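Local coordinates for protein phytochrome Response Regulator RcpA (Tolypothrix sp. PCC 7601, PDB 1K68) that acts as a CheY-like receiver that takes up phosphate at an active site with bound magnesium and probably relays the signal of a cyanobacterial phytochrome, at residues T113-L118 against F122-G127; H107-I112 against E130-T135; A42-E47 against S54-I59. All blocks are in the same frame, centred on the assembly; numbering follows the deposited sequence.

Contact 1: residues T113-L118 against F122-G127; sequences TKSANL and FQIVKG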
loop_
_atom_site.group_PDB
_atom_site.type_symbol
_atom_site.label_atom_id
_atom_site.label_comp_id
_atom_site.label_asym_id
_atom_site.label_seq_id
_atom_site.Cartn_x
_atom_site.Cartn_y
_atom_site.Cartn_z
ATOM N N THR A 113 7.224 15.658 -7.909
ATOM C CA THR A 113 6.085 15.174 -8.670
ATOM C C THR A 113 5.917 13.688 -8.423
ATOM O O THR A 113 6.889 12.931 -8.443
ATOM C CB THR A 113 6.284 15.398 -10.173
ATOM O OG1 THR A 113 7.465 14.710 -10.597
ATOM C CG2 THR A 113 6.439 16.880 -10.473
ATOM N N LYS A 114 4.681 13.268 -8.187
ATOM C CA LYS A 114 4.403 11.866 -7.944
ATOM C C LYS A 114 4.685 11.057 -9.215
ATOM O O LYS A 114 4.223 11.411 -10.300
ATOM C CB LYS A 114 2.945 11.702 -7.518
ATOM C CG LYS A 114 2.601 12.368 -6.184
ATOM C CD LYS A 114 1.122 12.203 -5.880
ATOM C CE LYS A 114 0.773 12.764 -4.519
ATOM N NZ LYS A 114 -0.691 12.838 -4.344
ATOM N N SER A 115 5.460 9.985 -9.081
ATOM C CA SER A 115 5.792 9.138 -10.231
ATOM C C SER A 115 4.527 8.467 -10.758
ATOM O O SER A 115 3.527 8.345 -10.041
ATOM C CB SER A 115 6.782 8.038 -9.831
ATOM O OG SER A 115 7.858 8.542 -9.063
ATOM N N ALA A 116 4.582 8.025 -12.009
ATOM C CA ALA A 116 3.460 7.339 -12.633
ATOM C C ALA A 116 3.497 5.874 -12.186
ATOM O O ALA A 116 2.469 5.202 -12.118
ATOM C CB ALA A 116 3.581 7.432 -14.144
ATOM N N ASN A 117 4.700 5.404 -11.877
ATOM C CA ASN A 117 4.942 4.037 -11.437
ATOM C C ASN A 117 4.946 3.956 -9.907
ATOM O O ASN A 117 5.794 4.548 -9.246
ATOM C CB ASN A 117 6.283 3.561 -12.003
ATOM C CG ASN A 117 6.666 2.179 -11.526
ATOM O OD1 ASN A 117 7.230 2.017 -10.439
ATOM N ND2 ASN A 117 6.356 1.165 -12.334
ATOM N N LEU A 118 3.993 3.211 -9.360
ATOM C CA LEU A 118 3.863 3.054 -7.916
ATOM C C LEU A 118 5.174 2.736 -7.206
ATOM O O LEU A 118 5.498 3.363 -6.198
ATOM C CB LEU A 118 2.830 1.968 -7.596
ATOM C CG LEU A 118 1.376 2.243 -8.000
ATOM C CD1 LEU A 118 0.544 0.998 -7.806
ATOM C CD2 LEU A 118 0.812 3.380 -7.166
ATOM N N PHE A 122 7.040 4.921 -4.491
ATOM C CA PHE A 122 7.380 4.346 -3.199
ATOM C C PHE A 122 8.835 4.689 -2.879
ATOM O O PHE A 122 9.157 5.085 -1.765
ATOM C CB PHE A 122 7.200 2.828 -3.226
ATOM C CG PHE A 122 7.273 2.179 -1.868
ATOM C CD1 PHE A 122 6.133 2.059 -1.079
ATOM C CD2 PHE A 122 8.479 1.689 -1.381
ATOM C CE1 PHE A 122 6.190 1.451 0.175
ATOM C CE2 PHE A 122 8.553 1.082 -0.128
ATOM C CZ PHE A 122 7.405 0.964 0.652
ATOM N N GLN A 123 9.713 4.556 -3.869
ATOM C CA GLN A 123 11.124 4.852 -3.652
ATOM C C GLN A 123 11.366 6.347 -3.464
ATOM O O GLN A 123 12.304 6.748 -2.790
ATOM C CB GLN A 123 11.964 4.308 -4.807
ATOM C CG GLN A 123 12.021 2.780 -4.841
ATOM C CD GLN A 123 12.508 2.188 -3.522
ATOM O OE1 GLN A 123 13.558 2.579 -3.004
ATOM N NE2 GLN A 123 11.748 1.244 -2.974
ATOM N N ILE A 124 10.513 7.171 -4.052
ATOM C CA ILE A 124 10.645 8.608 -3.890
ATOM C C ILE A 124 10.315 8.970 -2.445
ATOM O O ILE A 124 11.019 9.759 -1.815
ATOM C CB ILE A 124 9.698 9.361 -4.849
ATOM C CG1 ILE A 124 10.350 9.473 -6.229
ATOM C CG2 ILE A 124 9.352 10.727 -4.296
ATOM C CD1 ILE A 124 9.512 10.197 -7.241
ATOM N N VAL A 125 9.243 8.396 -1.909
ATOM C CA VAL A 125 8.880 8.704 -0.534
ATOM C C VAL A 125 10.007 8.270 0.390
ATOM O O VAL A 125 10.306 8.946 1.373
ATOM C CB VAL A 125 7.571 8.008 -0.124
ATOM C CG1 VAL A 125 7.268 8.283 1.352
ATOM C CG2 VAL A 125 6.429 8.510 -1.001
ATOM N N LYS A 126 10.640 7.143 0.066
ATOM C CA LYS A 126 11.749 6.645 0.870
ATOM C C LYS A 126 12.891 7.652 0.814
ATOM O O LYS A 126 13.588 7.862 1.797
ATOM C CB LYS A 126 12.242 5.284 0.355
ATOM C CG LYS A 126 11.221 4.163 0.465
ATOM C CD LYS A 126 10.781 3.933 1.905
ATOM C CE LYS A 126 11.910 3.382 2.774
ATOM N NZ LYS A 126 11.466 3.174 4.183
ATOM N N GLY A 127 13.082 8.268 -0.347
ATOM C CA GLY A 127 14.140 9.251 -0.473
ATOM C C GLY A 127 13.816 10.477 0.362
ATOM O O GLY A 127 14.695 11.078 0.977
#
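Ser115 and Ile124 meet through a hydroxyl and a methyl. OG of Ser115 lies 3.0 Å from CD1 of Ile124, which is short for such a pair, so the exact spacing is doubtful. CG1 of Ile124 follows at 3.9 Å from the same OG. The isoleucine reaches this place by a stretched ethyl arm: CD1 is anti to CA about the CB-CG1 bond (chi2 -180°). Its methyl end also comes to 4.0 Å from the backbone O of Thr113. Both oxygens lie on the same side of this methyl, and neither forms a polar bond to it.

The second point of contact is at the start of the helix. N of Phe122 donates to O of Leu118 at 2.8 Å. CB of Phe122 sits 3.5 Å from that same oxygen. CG of Phe122 stands opposite the backbone N (chi1 -169°), and this swings the ring away from residues 113-118. The amide nitrogen NE2 of Gln123 lies in the plane of this ring, at its edge, 3.7 Å from CD2.

This is the junction of the last strand and last helix of the receiver fold. Asn117 is the N-cap of that helix, and its OD1 accepts from N of Gln120. Lys114 matches the lysine that follows the fifth strand in receiver domains. Its extended side chain lets NZ hydrogen-bond to the phosphate on the modified Asp62 and form salt bridges with Glu9 and Asp14.

The helix side of the contact faces helix 12-23, where Leu118 packs on Leu17 and Phe122 on Ala21. Pro81 of the second subunit touches both Leu118 and Phe122, so this helix start takes part in the dimer interface.

Contact 2: residues H107-I112 against E130-T135; sequences HVNCYI and EFWLST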
loop_
_atom_site.group_PDB
_atom_site.type_symbol
_atom_site.label_atom_id
_atom_site.label_comp_id
_atom_site.label_asym_id
_atom_site.label_seq_id
_atom_site.Cartn_x
_atom_site.Cartn_y
_atom_site.Cartn_z
ATOM N N HIS A 107 8.270 30.022 -1.266
ATOM C CA HIS A 107 9.243 29.460 -0.332
ATOM C C HIS A 107 9.055 28.015 0.076
ATOM O O HIS A 107 9.462 27.629 1.169
ATOM C CB HIS A 107 9.371 30.324 0.932
ATOM C CG HIS A 107 10.099 31.611 0.707
ATOM N ND1 HIS A 107 11.422 31.657 0.320
ATOM C CD2 HIS A 107 9.682 32.898 0.773
ATOM C CE1 HIS A 107 11.785 32.914 0.157
ATOM N NE2 HIS A 107 10.746 33.688 0.425
ATOM N N VAL A 108 8.448 27.203 -0.782
ATOM C CA VAL A 108 8.303 25.784 -0.456
ATOM C C VAL A 108 9.760 25.307 -0.347
ATOM O O VAL A 108 10.643 25.846 -1.035
ATOM C CB VAL A 108 7.563 24.997 -1.582
ATOM C CG1 VAL A 108 8.518 24.712 -2.768
ATOM C CG2 VAL A 108 6.994 23.707 -1.021
ATOM N N ASN A 109 10.032 24.341 0.521
ATOM C CA ASN A 109 11.407 23.869 0.665
ATOM C C ASN A 109 11.782 23.016 -0.541
ATOM O O ASN A 109 12.902 23.090 -1.033
ATOM C CB ASN A 109 11.585 23.045 1.942
ATOM C CG ASN A 109 11.305 23.847 3.206
ATOM O OD1 ASN A 109 10.177 24.255 3.444
ATOM N ND2 ASN A 109 12.341 24.081 4.015
ATOM N N CYS A 110 10.833 22.216 -1.016
ATOM C CA CYS A 110 11.079 21.346 -2.155
ATOM C C CYS A 110 9.790 20.932 -2.845
ATOM O O CYS A 110 8.727 20.827 -2.210
ATOM C CB CYS A 110 11.830 20.089 -1.704
ATOM S SG CYS A 110 12.456 19.109 -3.083
ATOM N N TYR A 111 9.888 20.680 -4.150
ATOM C CA TYR A 111 8.732 20.262 -4.940
ATOM C C TYR A 111 9.038 18.917 -5.593
ATOM O O TYR A 111 10.075 18.749 -6.242
ATOM C CB TYR A 111 8.435 21.320 -6.011
ATOM C CG TYR A 111 7.131 21.158 -6.767
ATOM C CD1 TYR A 111 6.087 22.076 -6.598
ATOM C CD2 TYR A 111 6.963 20.136 -7.706
ATOM C CE1 TYR A 111 4.916 21.987 -7.356
ATOM C CE2 TYR A 111 5.795 20.035 -8.462
ATOM C CZ TYR A 111 4.781 20.968 -8.285
ATOM O OH TYR A 111 3.647 20.902 -9.059
ATOM N N ILE A 112 8.142 17.953 -5.414
ATOM C CA ILE A 112 8.340 16.633 -6.001
ATOM C C ILE A 112 7.068 16.177 -6.698
ATOM O O ILE A 112 5.972 16.297 -6.155
ATOM C CB ILE A 112 8.725 15.584 -4.928
ATOM C CG1 ILE A 112 10.036 15.986 -4.248
ATOM C CG2 ILE A 112 8.869 14.212 -5.578
ATOM C CD1 ILE A 112 10.411 15.112 -3.094
ATOM N N GLU A 130 14.500 9.483 4.095
ATOM C CA GLU A 130 15.938 9.380 4.329
ATOM C C GLU A 130 16.652 10.729 4.363
ATOM O O GLU A 130 17.497 10.962 5.226
ATOM C CB GLU A 130 16.576 8.487 3.268
ATOM N N PHE A 131 16.313 11.622 3.437
ATOM C CA PHE A 131 16.969 12.924 3.394
ATOM C C PHE A 131 16.507 13.911 4.456
ATOM O O PHE A 131 17.320 14.543 5.113
ATOM C CB PHE A 131 16.795 13.576 2.019
ATOM C CG PHE A 131 17.473 14.914 1.905
ATOM C CD1 PHE A 131 18.841 14.996 1.664
ATOM C CD2 PHE A 131 16.761 16.088 2.117
ATOM C CE1 PHE A 131 19.494 16.229 1.642
ATOM C CE2 PHE A 131 17.397 17.325 2.097
ATOM C CZ PHE A 131 18.770 17.399 1.861
ATOM N N TRP A 132 15.201 14.054 4.627
ATOM C CA TRP A 132 14.683 15.004 5.597
ATOM C C TRP A 132 14.655 14.531 7.037
ATOM O O TRP A 132 14.875 15.319 7.947
ATOM C CB TRP A 132 13.280 15.451 5.189
ATOM C CG TRP A 132 13.297 16.201 3.922
ATOM C CD1 TRP A 132 13.163 15.694 2.665
ATOM C CD2 TRP A 132 13.548 17.600 3.772
ATOM N NE1 TRP A 132 13.316 16.691 1.737
ATOM C CE2 TRP A 132 13.553 17.864 2.386
ATOM C CE3 TRP A 132 13.771 18.644 4.671
ATOM C CZ2 TRP A 132 13.776 19.148 1.884
ATOM C CZ3 TRP A 132 13.993 19.918 4.168
ATOM C CH2 TRP A 132 13.994 20.157 2.784
ATOM N N LEU A 133 14.397 13.246 7.249
ATOM C CA LEU A 133 14.323 12.728 8.608
ATOM C C LEU A 133 15.610 12.099 9.103
ATOM O O LEU A 133 15.692 11.668 10.248
ATOM C CB LEU A 133 13.169 11.736 8.714
ATOM C CG LEU A 133 11.862 12.373 8.240
ATOM C CD1 LEU A 133 10.765 11.338 8.207
ATOM C CD2 LEU A 133 11.503 13.535 9.153
ATOM N N SER A 134 16.626 12.061 8.249
ATOM C CA SER A 134 17.897 11.490 8.655
ATOM C C SER A 134 19.101 12.385 8.343
ATOM O O SER A 134 19.834 12.781 9.249
ATOM C CB SER A 134 18.084 10.122 8.004
ATOM O OG SER A 134 19.333 9.566 8.370
ATOM N N THR A 135 19.296 12.715 7.069
ATOM C CA THR A 135 20.428 13.544 6.656
ATOM C C THR A 135 20.350 14.999 7.121
ATOM O O THR A 135 21.315 15.548 7.656
ATOM C CB THR A 135 20.581 13.521 5.123
ATOM O OG1 THR A 135 20.612 12.167 4.674
ATOM C CG2 THR A 135 21.861 14.206 4.701
#
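Cys110 and Trp132 have the closest CA atoms of the two backbones, 10.6 Å apart, so strand and helix meet only through side chains. Trp132 spans most of the gap. Its CG lies beside the backbone N and opposite the carbonyl carbon (chi1 -65°), which carries the six-membered part of the indole toward the strand. CH2 of Trp132 then comes to 3.9 Å from CB of Asn109. The neighbouring CZ2 lies 4.2 Å from CB of Cys110. Both CB atoms approach the ring obliquely. The sulfur of Cys110 stays farther off, with SG 5.1 Å from CZ2 of Trp132.

The ring of Phe131 also bears on the indole, with CD2 3.5 Å above one face and offset toward its rim. Pro87 and Val89 add further packing to Trp132. This helix belongs to the last beta-alpha unit of the receiver fold and packs over strands 88-92 and 110-113, nearly antiparallel to the latter. Near its end the helix widens into a pi-type turn, where N of Thr135 donates to O of Glu130 at 3.1 Å.

The amide of Asn109 is used in another direction: its OD1 accepts from Lys78 NZ and from Val88 N. The strand thus meets Trp132 through the CB carbons of Asn109 and Cys110, and the contact rests on dispersion and fit at a partly exposed surface rather than on polar bonds.

Contact 3: residues A42-E47 against S54-I59; sequences AYLRQE and SRPDLI
Leu44 and Pro56 cross at about a right angle, with CD2 of the leucine set against the proline ring. It lies 3.7 Å from CG and 3.8 Å from CD of Pro56. Leu44 and Ile59 reach toward each other tip to tip. CD1 of Leu44 is 3.9 Å from CD1 of Ile59, and CD2 lies almost as near to it. CG of Leu44 lies opposite its own carbonyl carbon (chi1 -65°), and from there the forked end can serve both partners.

Tyr43 works at the other end of the contact. O of Ser54 approaches its ring obliquely, 4.1 Å from CE2. The phenol oxygen OH of Tyr43 is also 4.1 Å from this O, and the two do not bond directly. Lys4 NZ hydrogen-bonds to both oxygens and bridges them. The Tyr43 ring stacks with Phe6 and meets Tyr50 with planes at about 55°.

Helix 37-44 ends here in a Schellman motif. N of Glu47 donates to O of Ala42, N of Gln46 to O of Tyr43, and Gln46 has the positive phi of the C-prime residue. The chain then loops round to enter the central strand 58-60. This helix is the connection from strand 30-34, and the contact joins its last turn to the loop leading into strand 58-60 and to that strand. Ile77 of helix 70-79 also touches Leu44 and Ile59.

Methyl groups and a proline ring make up the buried middle of the contact. At its polar margin one lysine serves both oxygens, so the tyrosine can be buried with its hydroxyl satisfied.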
loop_
_atom_site.group_PDB
_atom_site.type_symbol
_atom_site.label_atom_id
_atom_site.label_comp_id
_atom_site.label_asym_id
_atom_site.label_seq_id
_atom_site.Cartn_x
_atom_site.Cartn_y
_atom_site.Cartn_z
ATOM N N ALA A 42 -6.150 24.313 10.348
ATOM C CA ALA A 42 -6.674 24.233 11.709
ATOM C C ALA A 42 -5.696 23.455 12.590
ATOM O O ALA A 42 -5.382 23.868 13.710
ATOM C CB ALA A 42 -8.044 23.554 11.705
ATOM N N TYR A 43 -5.210 22.332 12.072
ATOM C CA TYR A 43 -4.269 21.487 12.799
ATOM C C TYR A 43 -2.964 22.224 13.086
ATOM O O TYR A 43 -2.452 22.182 14.207
ATOM C CB TYR A 43 -3.979 20.213 11.989
ATOM C CG TYR A 43 -3.168 19.165 12.722
ATOM C CD1 TYR A 43 -3.783 18.051 13.296
ATOM C CD2 TYR A 43 -1.785 19.291 12.852
ATOM C CE1 TYR A 43 -3.036 17.090 13.981
ATOM C CE2 TYR A 43 -1.034 18.338 13.535
ATOM C CZ TYR A 43 -1.664 17.244 14.096
ATOM O OH TYR A 43 -0.916 16.312 14.776
ATOM N N LEU A 44 -2.422 22.901 12.075
ATOM C CA LEU A 44 -1.160 23.618 12.244
ATOM C C LEU A 44 -1.281 24.826 13.171
ATOM O O LEU A 44 -0.324 25.184 13.852
ATOM C CB LEU A 44 -0.611 24.045 10.881
ATOM C CG LEU A 44 -0.226 22.875 9.963
ATOM C CD1 LEU A 44 0.141 23.388 8.564
ATOM C CD2 LEU A 44 0.935 22.114 10.583
ATOM N N ARG A 45 -2.452 25.455 13.200
ATOM C CA ARG A 45 -2.644 26.601 14.080
ATOM C C ARG A 45 -3.200 26.135 15.419
ATOM O O ARG A 45 -3.594 26.951 16.254
ATOM C CB ARG A 45 -3.594 27.625 13.457
ATOM C CG ARG A 45 -3.037 28.363 12.250
ATOM C CD ARG A 45 -3.963 29.498 11.859
ATOM N NE ARG A 45 -3.574 30.147 10.610
ATOM C CZ ARG A 45 -2.407 30.746 10.401
ATOM N NH1 ARG A 45 -1.495 30.785 11.364
ATOM N NH2 ARG A 45 -2.156 31.311 9.228
ATOM N N GLN A 46 -3.225 24.820 15.622
ATOM C CA GLN A 46 -3.726 24.242 16.864
ATOM C C GLN A 46 -5.056 24.872 17.268
ATOM O O GLN A 46 -5.216 25.334 18.396
ATOM C CB GLN A 46 -2.699 24.443 17.983
ATOM C CG GLN A 46 -1.419 23.643 17.811
ATOM C CD GLN A 46 -0.333 24.059 18.786
ATOM O OE1 GLN A 46 0.704 23.410 18.892
ATOM N NE2 GLN A 46 -0.566 25.152 19.497
ATOM N N GLU A 47 -6.004 24.881 16.340
ATOM C CA GLU A 47 -7.319 25.458 16.579
ATOM C C GLU A 47 -8.378 24.387 16.804
ATOM O O GLU A 47 -8.486 23.437 16.030
ATOM C CB GLU A 47 -7.726 26.335 15.392
ATOM C CG GLU A 47 -6.810 27.521 15.159
ATOM C CD GLU A 47 -7.201 28.344 13.946
ATOM O OE1 GLU A 47 -6.581 29.403 13.725
ATOM O OE2 GLU A 47 -8.124 27.935 13.214
ATOM N N SER A 54 0.767 18.444 18.713
ATOM C CA SER A 54 2.119 18.990 18.635
ATOM C C SER A 54 2.518 19.350 17.208
ATOM O O SER A 54 2.007 18.782 16.241
ATOM C CB SER A 54 3.128 18.006 19.230
ATOM O OG SER A 54 3.048 16.747 18.591
ATOM N N ARG A 55 3.439 20.299 17.096
ATOM C CA ARG A 55 3.916 20.778 15.803
ATOM C C ARG A 55 4.649 19.698 15.018
ATOM O O ARG A 55 5.507 19.008 15.548
ATOM C CB ARG A 55 4.847 21.976 16.013
ATOM C CG ARG A 55 5.310 22.669 14.739
ATOM C CD ARG A 55 6.367 23.706 15.063
ATOM N NE ARG A 55 5.895 24.627 16.092
ATOM C CZ ARG A 55 6.680 25.448 16.783
ATOM N NH1 ARG A 55 7.988 25.470 16.556
ATOM N NH2 ARG A 55 6.158 26.240 17.712
ATOM N N PRO A 56 4.314 19.535 13.733
ATOM C CA PRO A 56 5.015 18.505 12.961
ATOM C C PRO A 56 6.443 18.941 12.640
ATOM O O PRO A 56 6.748 20.133 12.611
ATOM C CB PRO A 56 4.155 18.372 11.709
ATOM C CG PRO A 56 3.614 19.746 11.534
ATOM C CD PRO A 56 3.228 20.136 12.945
ATOM N N ASP A 57 7.319 17.977 12.404
ATOM C CA ASP A 57 8.693 18.299 12.072
ATOM C C ASP A 57 8.839 18.414 10.567
ATOM O O ASP A 57 9.752 19.068 10.082
ATOM C CB ASP A 57 9.637 17.221 12.595
ATOM C CG ASP A 57 9.588 17.098 14.094
ATOM O OD1 ASP A 57 9.059 16.082 14.594
ATOM O OD2 ASP A 57 10.064 18.035 14.768
ATOM N N LEU A 58 7.925 17.778 9.838
ATOM C CA LEU A 58 7.952 17.797 8.381
ATOM C C LEU A 58 6.545 17.748 7.796
ATOM O O LEU A 58 5.716 16.945 8.217
ATOM C CB LEU A 58 8.735 16.601 7.864
ATOM C CG LEU A 58 8.808 16.456 6.345
ATOM C CD1 LEU A 58 9.784 17.467 5.794
ATOM C CD2 LEU A 58 9.263 15.056 5.994
ATOM N N ILE A 59 6.281 18.603 6.818
ATOM C CA ILE A 59 4.986 18.619 6.175
ATOM C C ILE A 59 5.106 18.160 4.721
ATOM O O ILE A 59 5.964 18.647 3.974
ATOM C CB ILE A 59 4.380 20.027 6.198
ATOM C CG1 ILE A 59 4.077 20.445 7.642
ATOM C CG2 ILE A 59 3.125 20.059 5.342
ATOM C CD1 ILE A 59 3.714 21.907 7.778
#

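In the fold
From the N terminus, contact 3 comes first: 42-47 and 54-59 close a short loop between helix 37-44 and the central strand 58-60. Contact 2 opens much later at 107-112, on the edge strand. Contact 1 opens and closes inside it, joining 113-118 to 122-127, before the chain reaches 130-135. Contacts 1 and 2 share helix 118-135 and touch where Ile124 packs on Ile112. Contact 3 is in series with both. It touches contact 2 where Trp132 and Leu133 meet Leu58, but not contact 1, which lies across the chain's centre. The last helix is thereby tied to both the edge and the middle of the sheet.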